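Local coordinates for protein esterase (PDB 4RGY) that hydrolyses esters as a low-temperature-active alkaline esterase from a marine sediment metagenome, probably by means of a catalytic triad on an alpha/beta-hydrolase fold, at residues R226-V229 and R230-L234; F217-E220 and D221-F225; S100-L103 and P104-R108; F192-A195 and E196-A199. All blocks are in the same frame, centred on the assembly; numbering follows the deposited sequence.

Contact 1: residues R226-V229 and R230-L234; sequences RDHV and RGLGL
Arg-230 N donates to Arg-226 O at 2.9 Å, and Gly-231 N does the same to Asp-227 O at 3.0 Å. These are the last well-formed alpha-helical bonds, the next, from Leu-232 N to His-228 O, being weak, before helix 219-232 ends in a Schellman motif. There Leu-234 N reaches back to Val-229 O at 3.1 Å, while inside this bracket Gly-233 N bonds to Arg-230 O. Gly-233 makes the reversal with a positive phi of 89°, where a CB would collide with the carbonyl oxygen of Leu-232, so glycine suits the site.

Among the side chains, Arg-226 and Asp-227 form a salt bridge between neighbours; Arg-226 approaches side-on, with NE and NH2 both on OD1, and the NH2 bond is 2.8 Å long and uses the syn lone pair. OD1 lies in the guanidinium plane, so the arginine presents two N-H groups edge-on. This carboxylate probably offsets some of the positive charge where Arg-226 NE comes within 4.2 Å of Arg-230 NE.

The aliphatic stem of Arg-226 meets the head of Arg-230: Arg-226 CD lies over one face of the Arg-230 guanidinium, offset toward its rim, and the two guanidinium planes are 30° apart. Arg-226 also makes a cation-pi contact with Tyr-238 of the following strand.

Farther along, Leu-234 turns inward beside Val-229, toward helix 191-200. With chi1 at 175°, CG of His-228 stands opposite the backbone N, and the ring is carried to the hydrogen bond between NE2 and Phe-192 O. Over one face of that ring sits Leu-232, its CD1 3.5 Å from His-228 NE2.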
ATOM      1  N   ARG A 226     -31.869  20.398   9.605  1.00 13.18           N
ATOM      2  CA  ARG A 226     -32.924  20.182   8.621  1.00 13.40           C
ATOM      3  C   ARG A 226     -34.028  21.223   8.759  1.00 14.38           C
ATOM      4  O   ARG A 226     -34.423  21.851   7.768  1.00 13.53           O
ATOM      5  CB  ARG A 226     -33.526  18.792   8.795  1.00 14.79           C
ATOM      6  CG  ARG A 226     -34.621  18.477   7.776  1.00 15.94           C
ATOM      7  CD  ARG A 226     -35.534  17.361   8.257  1.00 18.25           C
ATOM      8  NE  ARG A 226     -36.345  17.796   9.390  1.00 16.61           N
ATOM      9  CZ  ARG A 226     -37.137  16.989  10.085  1.00 20.42           C
ATOM     10  NH1 ARG A 226     -37.197  15.700   9.772  1.00 24.04           N
ATOM     11  NH2 ARG A 226     -37.847  17.462  11.100  1.00 20.65           N
ATOM     12  N   ASP A 227     -34.517  21.409   9.983  1.00 13.62           N
ATOM     13  CA  ASP A 227     -35.614  22.345  10.220  1.00 14.79           C
ATOM     14  C   ASP A 227     -35.180  23.770   9.878  1.00 13.27           C
ATOM     15  O   ASP A 227     -35.945  24.551   9.313  1.00 14.93           O
ATOM     16  CB  ASP A 227     -36.109  22.251  11.668  1.00 15.53           C
ATOM     17  CG  ASP A 227     -36.867  20.961  11.953  1.00 17.50           C
ATOM     18  OD1 ASP A 227     -37.174  20.217  11.001  1.00 17.88           O
ATOM     19  OD2 ASP A 227     -37.131  20.695  13.140  1.00 19.62           O
ATOM     20  N   HIS A 228     -33.921  24.088  10.170  1.00 11.65           N
ATOM     21  CA  HIS A 228     -33.377  25.394   9.838  1.00 13.11           C
ATOM     22  C   HIS A 228     -33.385  25.633   8.335  1.00 11.97           C
ATOM     23  O   HIS A 228     -33.929  26.637   7.860  1.00 12.15           O
ATOM     24  CB  HIS A 228     -31.959  25.515  10.397  1.00 12.84           C
ATOM     25  CG  HIS A 228     -31.246  26.772  10.013  1.00 12.53           C
ATOM     26  ND1 HIS A 228     -31.613  28.016  10.483  1.00 13.10           N
ATOM     27  CD2 HIS A 228     -30.147  26.969   9.245  1.00 14.79           C
ATOM     28  CE1 HIS A 228     -30.780  28.926  10.003  1.00 13.57           C
ATOM     29  NE2 HIS A 228     -29.885  28.316   9.246  1.00 14.03           N
ATOM     30  N   VAL A 229     -32.801  24.714   7.569  1.00 12.02           N
ATOM     31  CA  VAL A 229     -32.713  24.944   6.129  1.00 12.32           C
ATOM     32  C   VAL A 229     -34.086  24.906   5.448  1.00 13.02           C
ATOM     33  O   VAL A 229     -34.321  25.643   4.489  1.00 14.35           O
ATOM     34  CB  VAL A 229     -31.688  24.017   5.423  1.00 12.44           C
ATOM     35  CG1 VAL A 229     -30.301  24.243   6.003  1.00 13.17           C
ATOM     36  CG2 VAL A 229     -32.093  22.551   5.528  1.00 13.74           C
ATOM     37  N   ARG A 230     -34.983  24.067   5.946  1.00 12.12           N
ATOM     38  CA  ARG A 230     -36.329  23.982   5.382  1.00 13.76           C
ATOM     39  C   ARG A 230     -37.113  25.259   5.610  1.00 14.67           C
ATOM     40  O   ARG A 230     -37.865  25.689   4.735  1.00 15.94           O
ATOM     41  CB  ARG A 230     -37.089  22.824   5.998  1.00 16.82           C
ATOM     42  CG  ARG A 230     -36.717  21.521   5.386  1.00 20.12           C
ATOM     43  CD  ARG A 230     -37.086  20.385   6.296  1.00 23.59           C
ATOM     44  NE  ARG A 230     -37.386  19.160   5.563  1.00 24.88           N
ATOM     45  CZ  ARG A 230     -36.597  18.538   4.685  1.00 31.28           C
ATOM     46  NH1 ARG A 230     -35.378  18.989   4.364  1.00 30.35           N
ATOM     47  NH2 ARG A 230     -37.057  17.433   4.109  1.00 29.59           N
ATOM     48  N   GLY A 231     -36.943  25.856   6.784  1.00 12.72           N
ATOM     49  CA  GLY A 231     -37.593  27.116   7.102  1.00 13.45           C
ATOM     50  C   GLY A 231     -37.045  28.255   6.264  1.00 14.66           C
ATOM     51  O   GLY A 231     -37.716  29.276   6.061  1.00 14.81           O
ATOM     52  N   LEU A 232     -35.809  28.096   5.789  1.00 13.34           N
ATOM     53  CA  LEU A 232     -35.190  29.105   4.932  1.00 13.82           C
ATOM     54  C   LEU A 232     -35.597  28.992   3.474  1.00 15.08           C
ATOM     55  O   LEU A 232     -35.409  29.938   2.709  1.00 14.96           O
ATOM     56  CB  LEU A 232     -33.657  29.029   5.007  1.00 13.38           C
ATOM     57  CG  LEU A 232     -32.976  29.370   6.325  1.00 13.59           C
ATOM     58  CD1 LEU A 232     -31.494  29.026   6.240  1.00 16.23           C
ATOM     59  CD2 LEU A 232     -33.153  30.841   6.636  1.00 15.81           C
ATOM     60  N   GLY A 233     -36.133  27.836   3.078  1.00 13.04           N
ATOM     61  CA  GLY A 233     -36.443  27.599   1.679  1.00 14.89           C
ATOM     62  C   GLY A 233     -35.308  27.000   0.868  1.00 18.71           C
ATOM     63  O   GLY A 233     -35.392  26.932  -0.359  1.00 19.82           O
ATOM     64  N   LEU A 234     -34.260  26.551   1.555  1.00 15.83           N
ATOM     65  CA  LEU A 234     -33.092  25.971   0.897  1.00 19.10           C
ATOM     66  C   LEU A 234     -33.355  24.501   0.574  1.00 20.23           C
ATOM     67  O   LEU A 234     -33.556  23.698   1.487  1.00 26.70           O
ATOM     68  CB  LEU A 234     -31.876  26.136   1.821  1.00 21.95           C
ATOM     69  CG  LEU A 234     -30.475  25.784   1.337  1.00 24.69           C
ATOM     70  CD1 LEU A 234     -30.182  26.530   0.063  1.00 24.61           C
ATOM     71  CD2 LEU A 234     -29.465  26.135   2.411  1.00 21.14           C
TER

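Contact 2: residues F217-E220 and D221-F225; sequences FLYE and DNVRF
Tyr-219 extends its ring over Val-223, one helical turn on. From CB the chain leaves with CG anti to the backbone N (chi1 179°), which swings the ring along the helix and lays one face against Val-223 CG2. CD1 and CD2 are equally far from that methyl, CE1 and CE2 come closer, and CZ is nearest at 3.3 Å, so this CH-pi contact sits toward the hydroxyl end of the ring. Glu-220 OE2 lies at the ring edge, in its plane. At the tip, OH passes CG2 at 3.6 Å and hydrogen-bonds Glu-240 OE1. With an alanine here, Val-223 CG2 would probably lose its aromatic cover and Glu-240 its hydroxyl partner.

All this is the first turn of helix 219-232, the crossover helix between parallel strands 207-213 and 236-241, with Leu-218 at the N-cap. Leu-218 O is gripped twice: Asn-222 N comes in the carbonyl plane at 3.0 Å, and Asn-222 ND2 from above that plane at 2.9 Å, in an almost straight bond (170°). ND2 also bonds Gly-151 O, so the buried amide ties the helix start to a neighbouring loop. Leu-218 touches His-245 and its N bonds Asp-216 OD1, both probably members of the catalytic triad. A water bridges Phe-217 O and Asp-221 N, while Asp-221 OD1 takes a 2.6 Å salt bridge from Arg-224 NH2, which also pairs with Asp-154.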
ATOM      1  N   PHE A 217     -26.207   9.510  17.716  1.00 17.64           N
ATOM      2  CA  PHE A 217     -26.068  10.555  18.725  1.00 20.52           C
ATOM      3  C   PHE A 217     -26.213  11.939  18.100  1.00 20.10           C
ATOM      4  O   PHE A 217     -26.604  12.893  18.776  1.00 21.84           O
ATOM      5  CB  PHE A 217     -24.746  10.426  19.503  1.00 22.15           C
ATOM      6  CG  PHE A 217     -23.514  10.711  18.689  1.00 24.46           C
ATOM      7  CD1 PHE A 217     -23.208   9.951  17.567  1.00 27.71           C
ATOM      8  CD2 PHE A 217     -22.633  11.711  19.077  1.00 28.11           C
ATOM      9  CE1 PHE A 217     -22.080  10.207  16.827  1.00 22.06           C
ATOM     10  CE2 PHE A 217     -21.496  11.970  18.349  1.00 26.81           C
ATOM     11  CZ  PHE A 217     -21.214  11.215  17.222  1.00 27.33           C
ATOM     12  N   LEU A 218     -25.932  12.035  16.802  1.00 18.87           N
ATOM     13  CA  LEU A 218     -26.011  13.306  16.087  1.00 17.53           C
ATOM     14  C   LEU A 218     -27.393  13.568  15.488  1.00 15.62           C
ATOM     15  O   LEU A 218     -27.579  14.556  14.769  1.00 15.92           O
ATOM     16  CB  LEU A 218     -24.955  13.352  14.975  1.00 16.42           C
ATOM     17  CG  LEU A 218     -23.510  13.403  15.465  1.00 16.58           C
ATOM     18  CD1 LEU A 218     -22.535  13.170  14.312  1.00 19.02           C
ATOM     19  CD2 LEU A 218     -23.237  14.730  16.160  1.00 19.01           C
ATOM     20  N   TYR A 219     -28.362  12.706  15.782  1.00 15.80           N
ATOM     21  CA  TYR A 219     -29.678  12.845  15.159  1.00 17.89           C
ATOM     22  C   TYR A 219     -30.343  14.185  15.481  1.00 17.18           C
ATOM     23  O   TYR A 219     -30.858  14.856  14.584  1.00 16.91           O
ATOM     24  CB  TYR A 219     -30.603  11.691  15.545  1.00 17.64           C
ATOM     25  CG  TYR A 219     -31.980  11.813  14.930  1.00 18.34           C
ATOM     26  CD1 TYR A 219     -32.157  11.722  13.559  1.00 16.81           C
ATOM     27  CD2 TYR A 219     -33.101  12.045  15.719  1.00 17.74           C
ATOM     28  CE1 TYR A 219     -33.404  11.841  12.986  1.00 19.14           C
ATOM     29  CE2 TYR A 219     -34.361  12.151  15.155  1.00 18.43           C
ATOM     30  CZ  TYR A 219     -34.503  12.057  13.789  1.00 18.30           C
ATOM     31  OH  TYR A 219     -35.745  12.171  13.203  1.00 19.72           O
ATOM     32  N   GLU A 220     -30.330  14.576  16.751  1.00 19.93           N
ATOM     33  CA  GLU A 220     -30.974  15.822  17.161  1.00 20.24           C
ATOM     34  C   GLU A 220     -30.370  17.030  16.450  1.00 18.39           C
ATOM     35  O   GLU A 220     -31.109  17.902  15.979  1.00 18.49           O
ATOM     36  CB  GLU A 220     -30.930  15.994  18.686  1.00 23.43           C
ATOM     37  CG  GLU A 220     -31.831  15.025  19.447  1.00 28.84           C
ATOM     38  CD  GLU A 220     -31.434  13.560  19.263  1.00 32.20           C
ATOM     39  OE1 GLU A 220     -30.217  13.263  19.188  1.00 31.05           O
ATOM     40  OE2 GLU A 220     -32.346  12.708  19.176  1.00 36.11           O
ATOM     41  N   ASP A 221     -29.040  17.076  16.358  1.00 17.14           N
ATOM     42  CA  ASP A 221     -28.357  18.140  15.621  1.00 17.13           C
ATOM     43  C   ASP A 221     -28.796  18.137  14.165  1.00 15.91           C
ATOM     44  O   ASP A 221     -28.972  19.197  13.555  1.00 16.22           O
ATOM     45  CB  ASP A 221     -26.835  17.969  15.671  1.00 18.54           C
ATOM     46  CG  ASP A 221     -26.231  18.338  17.010  1.00 22.80           C
ATOM     47  OD1 ASP A 221     -26.928  18.938  17.849  1.00 24.18           O
ATOM     48  OD2 ASP A 221     -25.034  18.033  17.217  1.00 24.62           O
ATOM     49  N   ASN A 222     -28.938  16.947  13.586  1.00 14.12           N
ATOM     50  CA  ASN A 222     -29.398  16.852  12.215  1.00 13.55           C
ATOM     51  C   ASN A 222     -30.822  17.349  12.013  1.00 14.94           C
ATOM     52  O   ASN A 222     -31.104  18.046  11.039  1.00 14.40           O
ATOM     53  CB  ASN A 222     -29.225  15.429  11.679  1.00 13.58           C
ATOM     54  CG  ASN A 222     -27.842  15.206  11.104  1.00 15.16           C
ATOM     55  OD1 ASN A 222     -27.615  15.456   9.921  1.00 14.90           O
ATOM     56  ND2 ASN A 222     -26.902  14.778  11.942  1.00 13.78           N
ATOM     57  N   VAL A 223     -31.711  17.008  12.937  1.00 15.56           N
ATOM     58  CA  VAL A 223     -33.083  17.490  12.852  1.00 16.70           C
ATOM     59  C   VAL A 223     -33.114  19.020  12.959  1.00 16.93           C
ATOM     60  O   VAL A 223     -33.834  19.694  12.212  1.00 14.50           O
ATOM     61  CB  VAL A 223     -33.978  16.840  13.928  1.00 17.50           C
ATOM     62  CG1 VAL A 223     -35.329  17.554  14.016  1.00 21.16           C
ATOM     63  CG2 VAL A 223     -34.160  15.355  13.624  1.00 19.52           C
ATOM     64  N   ARG A 224     -32.298  19.570  13.847  1.00 14.73           N
ATOM     65  CA  ARG A 224     -32.246  21.026  13.982  1.00 16.55           C
ATOM     66  C   ARG A 224     -31.720  21.704  12.713  1.00 15.32           C
ATOM     67  O   ARG A 224     -32.257  22.734  12.283  1.00 15.81           O
ATOM     68  CB  ARG A 224     -31.462  21.431  15.231  1.00 17.53           C
ATOM     69  CG  ARG A 224     -32.263  21.181  16.513  1.00 24.27           C
ATOM     70  CD  ARG A 224     -31.599  21.756  17.763  1.00 27.76           C
ATOM     71  NE  ARG A 224     -30.258  21.222  17.949  1.00 29.99           N
ATOM     72  CZ  ARG A 224     -29.160  21.886  17.617  1.00 28.67           C
ATOM     73  NH1 ARG A 224     -29.271  23.102  17.101  1.00 31.48           N
ATOM     74  NH2 ARG A 224     -27.966  21.339  17.790  1.00 23.78           N
ATOM     75  N   PHE A 225     -30.708  21.112  12.080  1.00 13.26           N
ATOM     76  CA  PHE A 225     -30.199  21.685  10.835  1.00 14.38           C
ATOM     77  C   PHE A 225     -31.242  21.566   9.717  1.00 13.73           C
ATOM     78  O   PHE A 225     -31.459  22.517   8.964  1.00 12.04           O
ATOM     79  CB  PHE A 225     -28.864  21.041  10.418  1.00 13.96           C
ATOM     80  CG  PHE A 225     -28.296  21.609   9.144  1.00 12.88           C
ATOM     81  CD1 PHE A 225     -27.596  22.810   9.147  1.00 14.22           C
ATOM     82  CD2 PHE A 225     -28.469  20.947   7.938  1.00 13.71           C
ATOM     83  CE1 PHE A 225     -27.086  23.337   7.969  1.00 13.61           C
ATOM     84  CE2 PHE A 225     -27.951  21.471   6.759  1.00 14.64           C
ATOM     85  CZ  PHE A 225     -27.256  22.662   6.780  1.00 12.89           C
TER
HETATM   86  O   HOH W   1     -27.432  15.534  18.167  1.00 21.79           O

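Contact 3: residues S100-L103 and P104-R108; sequences SEEL and PALAR
Leu-106 N donates to Glu-102 O at 2.8 Å, and Ala-107 N to Leu-103 O at 2.9 Å in a bond of 170°, so the backbone is regular downstream of the proline. Upstream it is not: Ala-105 N reaches Glu-101 O only weakly, at 3.4 Å, and Pro-104 has no N-H to give to the turn before.

The proline therefore kinks helix 95-110, next to a wider pi-type turn at 100-102. Its ring lies on the inner side of the helix, where Pro-104 and Leu-103 pack on Phe-47 of strand 45-49. The proline ring also crowds the residue before it in the chain: Leu-103 CB is 3.4 Å from Pro-104 CD, tighter than usual van der Waals contact.

On another side of the helix, Glu-102 CG rests against Leu-106 CD1 at 3.7 Å. The glutamate chain is extended beyond CG, with chi2 at -172°, and carries the carboxylate past the leucine to Ser-11 OG and Asp-12 N. Were this glutamate an alanine, Ser-11 OG and Asp-12 N would probably lose their carboxylate partner and Leu-106 CD1 its neighbour at CG. Leu-106 also packs on Gln-26 of the second subunit, while the neighbouring Glu-101 forms a salt bridge with Arg-142.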
ATOM      1  N   SER A 100      -9.848  22.517   0.478  1.00 13.77           N
ATOM      2  CA  SER A 100     -10.613  23.342  -0.461  1.00 13.87           C
ATOM      3  C   SER A 100      -9.790  23.856  -1.639  1.00 15.50           C
ATOM      4  O   SER A 100     -10.353  24.241  -2.667  1.00 18.88           O
ATOM      5  CB  SER A 100     -11.256  24.528   0.269  1.00 15.52           C
ATOM      6  OG  SER A 100     -10.270  25.439   0.735  1.00 15.63           O
ATOM      7  N   GLU A 101      -8.466  23.861  -1.500  1.00 14.94           N
ATOM      8  CA  GLU A 101      -7.599  24.423  -2.534  1.00 18.26           C
ATOM      9  C   GLU A 101      -6.550  23.428  -3.031  1.00 15.65           C
ATOM     10  O   GLU A 101      -6.557  23.024  -4.199  1.00 16.99           O
ATOM     11  CB  GLU A 101      -6.917  25.703  -2.035  1.00 17.87           C
ATOM     12  CG  GLU A 101      -7.867  26.792  -1.528  1.00 20.69           C
ATOM     13  CD  GLU A 101      -8.630  27.475  -2.643  1.00 25.37           C
ATOM     14  OE1 GLU A 101      -8.215  27.348  -3.815  1.00 28.54           O
ATOM     15  OE2 GLU A 101      -9.647  28.140  -2.349  1.00 26.63           O
ATOM     16  N   GLU A 102      -5.636  23.034  -2.147  1.00 14.35           N
ATOM     17  CA  GLU A 102      -4.492  22.239  -2.575  1.00 15.13           C
ATOM     18  C   GLU A 102      -4.842  20.820  -2.997  1.00 14.26           C
ATOM     19  O   GLU A 102      -4.351  20.318  -4.012  1.00 13.79           O
ATOM     20  CB  GLU A 102      -3.417  22.193  -1.498  1.00 15.35           C
ATOM     21  CG  GLU A 102      -2.099  21.663  -2.042  1.00 15.81           C
ATOM     22  CD  GLU A 102      -1.068  21.416  -0.973  1.00 19.72           C
ATOM     23  OE1 GLU A 102      -1.447  21.073   0.161  1.00 19.52           O
ATOM     24  OE2 GLU A 102       0.135  21.550  -1.279  1.00 26.93           O
ATOM     25  N   LEU A 103      -5.677  20.159  -2.211  1.00 13.78           N
ATOM     26  CA  LEU A 103      -5.974  18.760  -2.473  1.00 15.00           C
ATOM     27  C   LEU A 103      -6.648  18.531  -3.823  1.00 13.36           C
ATOM     28  O   LEU A 103      -6.200  17.665  -4.576  1.00 13.81           O
ATOM     29  CB  LEU A 103      -6.793  18.171  -1.335  1.00 14.57           C
ATOM     30  CG  LEU A 103      -7.042  16.677  -1.326  1.00 15.88           C
ATOM     31  CD1 LEU A 103      -7.291  16.474   0.060  1.00 24.96           C
ATOM     32  CD2 LEU A 103      -8.260  16.263  -2.111  1.00 15.79           C
ATOM     33  N   PRO A 104      -7.707  19.298  -4.154  1.00 14.06           N
ATOM     34  CA  PRO A 104      -8.287  19.108  -5.486  1.00 16.22           C
ATOM     35  C   PRO A 104      -7.286  19.424  -6.597  1.00 14.46           C
ATOM     36  O   PRO A 104      -7.258  18.723  -7.611  1.00 15.15           O
ATOM     37  CB  PRO A 104      -9.459  20.092  -5.507  1.00 17.15           C
ATOM     38  CG  PRO A 104      -9.781  20.325  -4.070  1.00 17.48           C
ATOM     39  CD  PRO A 104      -8.482  20.265  -3.351  1.00 13.61           C
ATOM     40  N   ALA A 105      -6.460  20.449  -6.406  1.00 16.13           N
ATOM     41  CA  ALA A 105      -5.439  20.775  -7.398  1.00 17.17           C
ATOM     42  C   ALA A 105      -4.456  19.626  -7.581  1.00 15.82           C
ATOM     43  O   ALA A 105      -4.097  19.283  -8.709  1.00 16.23           O
ATOM     44  CB  ALA A 105      -4.697  22.057  -7.026  1.00 16.11           C
ATOM     45  N   LEU A 106      -4.013  19.032  -6.476  1.00 14.25           N
ATOM     46  CA  LEU A 106      -3.066  17.924  -6.557  1.00 15.25           C
ATOM     47  C   LEU A 106      -3.693  16.711  -7.237  1.00 14.18           C
ATOM     48  O   LEU A 106      -3.081  16.070  -8.093  1.00 14.86           O
ATOM     49  CB  LEU A 106      -2.559  17.544  -5.166  1.00 16.21           C
ATOM     50  CG  LEU A 106      -1.568  18.523  -4.528  1.00 18.57           C
ATOM     51  CD1 LEU A 106      -1.345  18.181  -3.067  1.00 21.06           C
ATOM     52  CD2 LEU A 106      -0.237  18.548  -5.274  1.00 20.68           C
ATOM     53  N   ALA A 107      -4.920  16.385  -6.859  1.00 13.85           N
ATOM     54  CA  ALA A 107      -5.599  15.259  -7.480  1.00 15.01           C
ATOM     55  C   ALA A 107      -5.726  15.460  -8.985  1.00 13.94           C
ATOM     56  O   ALA A 107      -5.463  14.540  -9.762  1.00 14.91           O
ATOM     57  CB  ALA A 107      -6.968  15.039  -6.846  1.00 15.86           C
ATOM     58  N   ARG A 108      -6.095  16.669  -9.394  1.00 15.14           N
ATOM     59  CA  ARG A 108      -6.257  16.978 -10.811  1.00 16.26           C
ATOM     60  C   ARG A 108      -4.922  16.998 -11.560  1.00 16.22           C
ATOM     61  O   ARG A 108      -4.877  16.732 -12.762  1.00 17.47           O
ATOM     62  CB  ARG A 108      -6.992  18.315 -10.965  1.00 15.59           C
ATOM     63  CG  ARG A 108      -8.472  18.208 -10.644  1.00 16.79           C
ATOM     64  CD  ARG A 108      -9.091  19.566 -10.354  1.00 17.32           C
ATOM     65  NE  ARG A 108     -10.517  19.424 -10.076  1.00 16.57           N
ATOM     66  CZ  ARG A 108     -11.215  20.256  -9.312  1.00 17.74           C
ATOM     67  NH1 ARG A 108     -10.619  21.294  -8.742  1.00 20.63           N
ATOM     68  NH2 ARG A 108     -12.509  20.035  -9.114  1.00 20.53           N
TER

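Contact 4: residues F192-A195 and E196-A199; sequences FALA and ERMA
Leu-194 lays its CD2 methyl over one face of the Arg-197 guanidinium, 3.6 Å from CZ. The methyl stands almost above the centre of the group, so it meets the flat face and does not obstruct the N-H groups, which point outward in the plane. This is an i to i+3 pairing on helix 191-200, which in this alpha/beta-hydrolase fold lies between helices 127-138 and 219-232, and the two side chains lie side by side, pointing the same way. Arginine suits the place because its long aliphatic stem, here straight (chi2 180°, chi3 -179°), can run beside the leucine and bring a flat head to its methyl; Arg-197 CD stays within 4.0 Å of Leu-194 CD2.

The backbone fixes this spacing with regular helical bonds. Arg-197 N donates to Ala-193 O at 3.1 Å, Met-198 N to Leu-194 O at 3.0 Å, and Ala-199 N to Ala-195 O at 3.0 Å.

Farther out, the helix is held between its two neighbours. Leu-194, Ala-195 and Met-198 all touch Met-137 of helix 127-138, and Ala-195 also meets Val-229 of helix 219-232; an alanine keeps its backbone close to both neighbours. Met-198, bent along its chain, also packs on Val-205. At the start of the segment, Phe-192 sets its ring edge-to-face with that of Phe-225. The outer side carries the charged residues: Arg-197 touches Asp-188, and Glu-196, with CG beside its backbone N (chi1 -65°), holds that carbon 3.5 Å from Phe-192 O.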
ATOM      1  N   PHE A 192     -25.156  26.757   9.922  1.00 12.18           N
ATOM      2  CA  PHE A 192     -26.451  27.429  10.016  1.00 13.40           C
ATOM      3  C   PHE A 192     -26.366  28.820   9.392  1.00 12.90           C
ATOM      4  O   PHE A 192     -27.262  29.228   8.652  1.00 14.53           O
ATOM      5  CB  PHE A 192     -26.932  27.500  11.467  1.00 12.54           C
ATOM      6  CG  PHE A 192     -27.373  26.180  12.030  1.00 12.67           C
ATOM      7  CD1 PHE A 192     -26.451  25.158  12.267  1.00 14.34           C
ATOM      8  CD2 PHE A 192     -28.712  25.947  12.312  1.00 13.32           C
ATOM      9  CE1 PHE A 192     -26.860  23.931  12.778  1.00 14.28           C
ATOM     10  CE2 PHE A 192     -29.126  24.736  12.837  1.00 14.06           C
ATOM     11  CZ  PHE A 192     -28.203  23.722  13.071  1.00 16.56           C
ATOM     12  N   ALA A 193     -25.270  29.525   9.656  1.00 11.43           N
ATOM     13  CA  ALA A 193     -25.033  30.834   9.059  1.00 13.44           C
ATOM     14  C   ALA A 193     -24.788  30.727   7.562  1.00 13.30           C
ATOM     15  O   ALA A 193     -25.294  31.535   6.774  1.00 14.37           O
ATOM     16  CB  ALA A 193     -23.848  31.527   9.748  1.00 13.69           C
ATOM     17  N   LEU A 194     -24.003  29.732   7.153  1.00 12.86           N
ATOM     18  CA  LEU A 194     -23.737  29.536   5.738  1.00 13.56           C
ATOM     19  C   LEU A 194     -25.034  29.261   4.971  1.00 12.12           C
ATOM     20  O   LEU A 194     -25.210  29.748   3.850  1.00 13.36           O
ATOM     21  CB  LEU A 194     -22.720  28.410   5.523  1.00 11.35           C
ATOM     22  CG  LEU A 194     -21.324  28.651   6.135  1.00 12.41           C
ATOM     23  CD1 LEU A 194     -20.428  27.467   5.837  1.00 13.97           C
ATOM     24  CD2 LEU A 194     -20.676  29.937   5.636  1.00 15.25           C
ATOM     25  N   ALA A 195     -25.937  28.492   5.577  1.00 12.94           N
ATOM     26  CA  ALA A 195     -27.229  28.211   4.968  1.00 13.08           C
ATOM     27  C   ALA A 195     -28.036  29.498   4.777  1.00 14.15           C
ATOM     28  O   ALA A 195     -28.691  29.674   3.756  1.00 14.20           O
ATOM     29  CB  ALA A 195     -28.001  27.192   5.796  1.00 14.74           C
ATOM     30  N   GLU A 196     -27.976  30.411   5.742  1.00 12.43           N
ATOM     31  CA  GLU A 196     -28.637  31.710   5.581  1.00 14.60           C
ATOM     32  C   GLU A 196     -28.090  32.491   4.386  1.00 15.59           C
ATOM     33  O   GLU A 196     -28.838  33.157   3.665  1.00 16.24           O
ATOM     34  CB  GLU A 196     -28.557  32.547   6.867  1.00 15.18           C
ATOM     35  CG  GLU A 196     -29.322  31.940   8.035  1.00 16.56           C
ATOM     36  CD  GLU A 196     -29.607  32.936   9.135  1.00 24.85           C
ATOM     37  OE1 GLU A 196     -30.155  34.017   8.834  1.00 26.96           O
ATOM     38  OE2 GLU A 196     -29.278  32.636  10.302  1.00 27.05           O
ATOM     39  N   ARG A 197     -26.778  32.422   4.168  1.00 14.78           N
ATOM     40  CA  ARG A 197     -26.199  33.056   2.986  1.00 15.89           C
ATOM     41  C   ARG A 197     -26.773  32.441   1.719  1.00 16.29           C
ATOM     42  O   ARG A 197     -27.179  33.153   0.796  1.00 17.04           O
ATOM     43  CB  ARG A 197     -24.681  32.881   2.942  1.00 16.70           C
ATOM     44  CG  ARG A 197     -23.936  33.320   4.176  1.00 16.53           C
ATOM     45  CD  ARG A 197     -22.454  33.057   3.937  1.00 16.62           C
ATOM     46  NE  ARG A 197     -21.635  33.413   5.083  1.00 16.56           N
ATOM     47  CZ  ARG A 197     -20.304  33.427   5.081  1.00 16.96           C
ATOM     48  NH1 ARG A 197     -19.634  33.084   3.989  1.00 17.98           N
ATOM     49  NH2 ARG A 197     -19.653  33.767   6.180  1.00 17.82           N
ATOM     50  N   MET A 198     -26.796  31.113   1.671  1.00 15.87           N
ATOM     51  CA  MET A 198     -27.248  30.414   0.478  1.00 17.09           C
ATOM     52  C   MET A 198     -28.709  30.697   0.143  1.00 17.99           C
ATOM     53  O   MET A 198     -29.078  30.785  -1.025  1.00 19.54           O
ATOM     54  CB  MET A 198     -27.038  28.911   0.634  1.00 21.02           C
ATOM     55  CG  MET A 198     -27.274  28.144  -0.645  1.00 27.96           C
ATOM     56  SD  MET A 198     -25.821  27.203  -1.096  1.00 39.88           S
ATOM     57  CE  MET A 198     -24.613  28.517  -0.891  1.00 18.51           C
ATOM     58  N   ALA A 199     -29.533  30.857   1.169  1.00 17.02           N
ATOM     59  CA  ALA A 199     -30.962  31.067   0.971  1.00 20.12           C
ATOM     60  C   ALA A 199     -31.245  32.386   0.252  1.00 22.87           C
ATOM     61  O   ALA A 199     -32.303  32.554  -0.358  1.00 24.74           O
ATOM     62  CB  ALA A 199     -31.671  31.025   2.295  1.00 20.64           C
TER

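Overall arrangement
Contacts 2 and 1 follow one another on helix 219-232, the first at its N-terminal end beside the probable triad, the second at its C-terminal end, with centres about 13 Å apart. Contact 4 lies on the adjacent helix 191-200 and touches both, through a histidine-to-carbonyl bond and apolar packing with contact 1 and through ring packing with contact 2. Contact 3 stands apart on helix 95-110, across the chain's centre from contacts 1 and 2, its centre about 31 Å from each. Contact 2 is the most superficial, and relies on helix-start bonds and charge pairs. Contacts 1, 3 and 4 are partly buried, and in each apolar inner residues accompany charged outer ones.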